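Local atomic coordinates of lipid-transfer protein (Thermomonospora curvata, PDB entry 6OK1), a protein that is a lipid-transfer protein of the thiolase superfamily, built on the thiolase fold. Residues 270-273 against 274-277; 303-307 against 308-312. All coordinates share one frame; numbering follows the deposited sequence.

Interaction 1. Residues 270-273 against 274-277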
loop_
_atom_site.group_PDB
_atom_site.type_symbol
_atom_site.label_atom_id
_atom_site.label_comp_id
_atom_site.label_asym_id
_atom_site.label_seq_id
_atom_site.Cartn_x
_atom_site.Cartn_y
_atom_site.Cartn_z
ATOM N N MET A 270 -15.287 11.678 7.637
ATOM C CA MET A 270 -16.187 10.692 8.219
ATOM C C MET A 270 -17.634 10.984 7.850
ATOM O O MET A 270 -18.418 10.047 7.682
ATOM C CB MET A 270 -16.037 10.643 9.752
ATOM C CG MET A 270 -16.705 9.426 10.408
ATOM S SD MET A 270 -15.899 7.879 9.895
ATOM C CE MET A 270 -14.368 7.935 10.848
ATOM N N GLY A 271 -18.000 12.255 7.698
ATOM C CA GLY A 271 -19.312 12.563 7.153
ATOM C C GLY A 271 -19.507 11.967 5.772
ATOM O O GLY A 271 -20.588 11.459 5.450
ATOM N N LEU A 272 -18.456 11.998 4.950
ATOM C CA LEU A 272 -18.527 11.453 3.600
ATOM C C LEU A 272 -18.660 9.938 3.631
ATOM O O LEU A 272 -19.419 9.359 2.844
ATOM C CB LEU A 272 -17.276 11.884 2.830
ATOM C CG LEU A 272 -17.042 11.273 1.467
ATOM C CD1 LEU A 272 -18.171 11.664 0.566
ATOM C CD2 LEU A 272 -15.720 11.839 0.936
ATOM N N VAL A 273 -17.913 9.270 4.519
ATOM C CA VAL A 273 -18.138 7.841 4.758
ATOM C C VAL A 273 -19.587 7.576 5.124
ATOM O O VAL A 273 -20.245 6.706 4.543
ATOM C CB VAL A 273 -17.202 7.340 5.870
ATOM C CG1 VAL A 273 -17.647 6.005 6.412
ATOM C CG2 VAL A 273 -15.778 7.263 5.317
ATOM N N GLY A 274 -20.107 8.314 6.097
ATOM C CA GLY A 274 -21.458 8.026 6.569
ATOM C C GLY A 274 -22.511 8.208 5.490
ATOM O O GLY A 274 -23.455 7.416 5.386
ATOM N N GLN A 275 -22.382 9.268 4.689
ATOM C CA GLN A 275 -23.337 9.501 3.611
ATOM C C GLN A 275 -23.413 8.296 2.680
ATOM O O GLN A 275 -24.511 7.870 2.280
ATOM C CB GLN A 275 -22.945 10.753 2.830
ATOM C CG GLN A 275 -23.107 12.031 3.621
ATOM C CD GLN A 275 -22.342 13.203 3.016
ATOM O OE1 GLN A 275 -21.874 13.141 1.872
ATOM N NE2 GLN A 275 -22.206 14.276 3.791
ATOM N N GLN A 276 -22.255 7.723 2.340
ATOM C CA GLN A 276 -22.226 6.564 1.469
ATOM C C GLN A 276 -22.816 5.343 2.161
ATOM O O GLN A 276 -23.536 4.558 1.531
ATOM C CB GLN A 276 -20.793 6.277 1.022
ATOM C CG GLN A 276 -20.226 7.330 0.150
ATOM C CD GLN A 276 -18.750 7.112 -0.036
ATOM O OE1 GLN A 276 -18.341 6.351 -0.900
ATOM N NE2 GLN A 276 -17.949 7.730 0.816
ATOM N N LEU A 277 -22.479 5.133 3.438
ATOM C CA LEU A 277 -23.002 3.974 4.160
ATOM C C LEU A 277 -24.515 3.990 4.179
ATOM O O LEU A 277 -25.156 2.953 3.978
ATOM C CB LEU A 277 -22.507 3.943 5.587
ATOM C CG LEU A 277 -21.007 3.801 5.749
ATOM C CD1 LEU A 277 -20.642 3.857 7.235
ATOM C CD2 LEU A 277 -20.561 2.488 5.137
#

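Interaction 2. Residues 303-307 against 308-312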
loop_
_atom_site.group_PDB
_atom_site.type_symbol
_atom_site.label_atom_id
_atom_site.label_comp_id
_atom_site.label_asym_id
_atom_site.label_seq_id
_atom_site.Cartn_x
_atom_site.Cartn_y
_atom_site.Cartn_z
ATOM N N PRO A 303 -17.214 14.255 17.599
ATOM C CA PRO A 303 -17.597 14.651 16.228
ATOM C C PRO A 303 -17.994 13.477 15.346
ATOM O O PRO A 303 -18.771 13.674 14.406
ATOM C CB PRO A 303 -16.342 15.375 15.710
ATOM C CG PRO A 303 -15.205 14.910 16.626
ATOM C CD PRO A 303 -15.874 14.718 17.962
ATOM N N GLN A 304 -17.512 12.260 15.617
ATOM C CA GLN A 304 -17.983 11.115 14.852
ATOM C C GLN A 304 -19.489 10.956 14.994
ATOM O O GLN A 304 -20.198 10.740 14.007
ATOM C CB GLN A 304 -17.292 9.840 15.305
ATOM C CG GLN A 304 -15.892 9.667 14.778
ATOM C CD GLN A 304 -15.374 8.321 15.167
ATOM O OE1 GLN A 304 -15.754 7.300 14.582
ATOM N NE2 GLN A 304 -14.567 8.295 16.208
ATOM N N LEU A 305 -19.999 11.064 16.222
ATOM C CA LEU A 305 -21.443 10.928 16.421
ATOM C C LEU A 305 -22.209 11.973 15.623
ATOM O O LEU A 305 -23.288 11.701 15.066
ATOM C CB LEU A 305 -21.768 11.034 17.915
ATOM C CG LEU A 305 -21.305 9.849 18.774
ATOM C CD1 LEU A 305 -21.229 10.244 20.247
ATOM C CD2 LEU A 305 -22.242 8.636 18.562
ATOM N N GLU A 306 -21.659 13.173 15.550
ATOM C CA GLU A 306 -22.303 14.257 14.825
ATOM C C GLU A 306 -22.214 14.058 13.317
ATOM O O GLU A 306 -23.209 14.249 12.599
ATOM C CB GLU A 306 -21.680 15.570 15.272
ATOM C CG GLU A 306 -21.853 15.762 16.771
ATOM C CD GLU A 306 -21.050 16.911 17.338
ATOM O OE1 GLU A 306 -20.504 17.692 16.542
ATOM O OE2 GLU A 306 -21.007 17.067 18.574
ATOM N N GLU A 307 -21.044 13.657 12.821
ATOM C CA GLU A 307 -20.882 13.412 11.394
ATOM C C GLU A 307 -21.810 12.318 10.903
ATOM O O GLU A 307 -22.258 12.364 9.748
ATOM C CB GLU A 307 -19.436 13.029 11.085
ATOM C CG GLU A 307 -18.437 14.188 11.231
ATOM C CD GLU A 307 -18.603 15.285 10.196
ATOM O OE1 GLU A 307 -19.348 15.097 9.200
ATOM O OE2 GLU A 307 -18.009 16.369 10.384
ATOM N N LEU A 308 -22.055 11.312 11.727
ATOM C CA LEU A 308 -22.861 10.159 11.339
ATOM C C LEU A 308 -24.349 10.357 11.613
ATOM O O LEU A 308 -25.139 9.441 11.364
ATOM C CB LEU A 308 -22.347 8.907 12.060
ATOM C CG LEU A 308 -20.883 8.548 11.730
ATOM C CD1 LEU A 308 -20.372 7.480 12.693
ATOM C CD2 LEU A 308 -20.727 8.096 10.302
ATOM N N GLY A 309 -24.746 11.529 12.106
ATOM C CA GLY A 309 -26.145 11.873 12.218
ATOM C C GLY A 309 -26.860 11.380 13.463
ATOM O O GLY A 309 -28.103 11.398 13.493
ATOM N N PHE A 310 -26.138 10.929 14.486
ATOM C CA PHE A 310 -26.788 10.452 15.703
ATOM C C PHE A 310 -27.200 11.576 16.641
ATOM O O PHE A 310 -28.045 11.357 17.518
ATOM C CB PHE A 310 -25.873 9.479 16.440
ATOM C CG PHE A 310 -25.620 8.227 15.683
ATOM C CD1 PHE A 310 -26.650 7.321 15.452
ATOM C CD2 PHE A 310 -24.363 7.945 15.189
ATOM C CE1 PHE A 310 -26.418 6.156 14.737
ATOM C CE2 PHE A 310 -24.126 6.779 14.463
ATOM C CZ PHE A 310 -25.158 5.889 14.235
ATOM N N CYS A 311 -26.630 12.765 16.482
ATOM C CA CYS A 311 -27.034 13.940 17.248
ATOM C C CYS A 311 -26.632 15.168 16.438
ATOM O O CYS A 311 -25.944 15.056 15.420
ATOM C CB CYS A 311 -26.391 13.933 18.630
ATOM S SG CYS A 311 -24.577 13.961 18.514
ATOM N N ALA A 312 -27.059 16.340 16.902
ATOM C CA ALA A 312 -26.784 17.599 16.227
ATOM C C ALA A 312 -25.332 18.034 16.429
ATOM O O ALA A 312 -24.657 17.611 17.371
ATOM C CB ALA A 312 -27.718 18.697 16.750
HETATM O O HOH W 1 -25.387 15.792 12.818
#

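Interaction 1. Residues 270-273 against 274-277
Leu-272 and Gln-276, with Val-273 and Leu-277, make an i to i+4 contact within a largely buried stretch of helix 268-281, in the C-terminal thiolase-like half. The carbonyl of Leu-272 is gripped twice. The backbone N of Gln-276 reaches it weakly, while the side-chain NE2 of Gln-276 lies 3.0 Å from Leu-272 O in a nearly straight bond (169°). That amide comes from above the carbonyl plane, and the oxygen lies in the amide's own plane. A glutamine suits the place because its NE2, with two N-H groups, also bonds Gln-247 O of strand 240-248. CG of Leu-277 is anti to its carbonyl carbon (chi1 -63°), which folds the side chain back along the helix until CD1 lies 3.8 Å from CG1 of Val-273; the two branched side chains run side by side. Gln-275 N donates to Gly-271 O at 2.9 Å, a regular helical bond. Gly-271 and Gly-274 keep one flank of the helix slim, and Glu-307 and Leu-308 lie against them there. Leu-272 packs on Leu-73 of the second subunit, whereas Val-273 and Leu-277 face the sheet, touching Thr-382 and Ile-386 of strand 382-388.

Interaction 2. Residues 303-307 against 308-312
With CG of Leu-305 anti to its carbonyl carbon (chi1 -70°), its side chain meets that of Phe-310 at about a right angle, CD2 of Leu-305 standing 4.0 Å from CD2 of Phe-310. Cys-311 takes the less common rotamer, SG lying between its backbone N and carbonyl carbon (chi1 61°), and the sulfur rests 3.7 Å from CG of Glu-306, with CB of Leu-305 also close. These contacts line the turn where a Schellman motif ends helix 301-307. Gly-309 has positive phi (84°), a conformation that favours glycine. Its N donates to Glu-306 O at 3.2 Å from well above the carbonyl plane, and Phe-310 N reaches Leu-305 O at 3.0 Å, nearly in line with the C=O. A water donates to both Glu-306 O, at 2.7 Å, and Cys-311 O, so the last turn and the departing loop share a bridge. Leu-308 N still bonds to Gln-304 O, and CG of Leu-308 lies 3.2 Å from that same oxygen. The acidic ends have partners outside the turn: Glu-306 bonds to Tyr-159 and to the N of Ala-316, and Glu-307 forms a salt bridge with Arg-313. Leu-305 and Cys-311 pack on Phe-319 of helix 316-321, Leu-308 lies against Leu-373 and Thr-375 of strand 371-375, and Phe-310 touches Tyr-278 of helix 268-281.

Along the chain, interaction 1 comes first, within helix 268-281; strand 290-292 follows, and then helix 301-307, whose end interaction 2 turns into the loop before helix 316-321. Interaction 1 spans a single turn of its helix and closes no loop; interaction 2 closes the turn at the helix end. The two stand in series, neither nesting nor crossing. The centres of interactions 1 and 2 are about 11 Å apart, and the two touch. The slim flank of helix 268-281 receives the C-terminal end of helix 301-307: CA of Gly-271 lies 3.3 Å from OE1 of Glu-307, and CA of Gly-274 lies 3.8 Å from CD2 of Leu-308. Both contacts also reach strand 371-375 of the central mixed sheet.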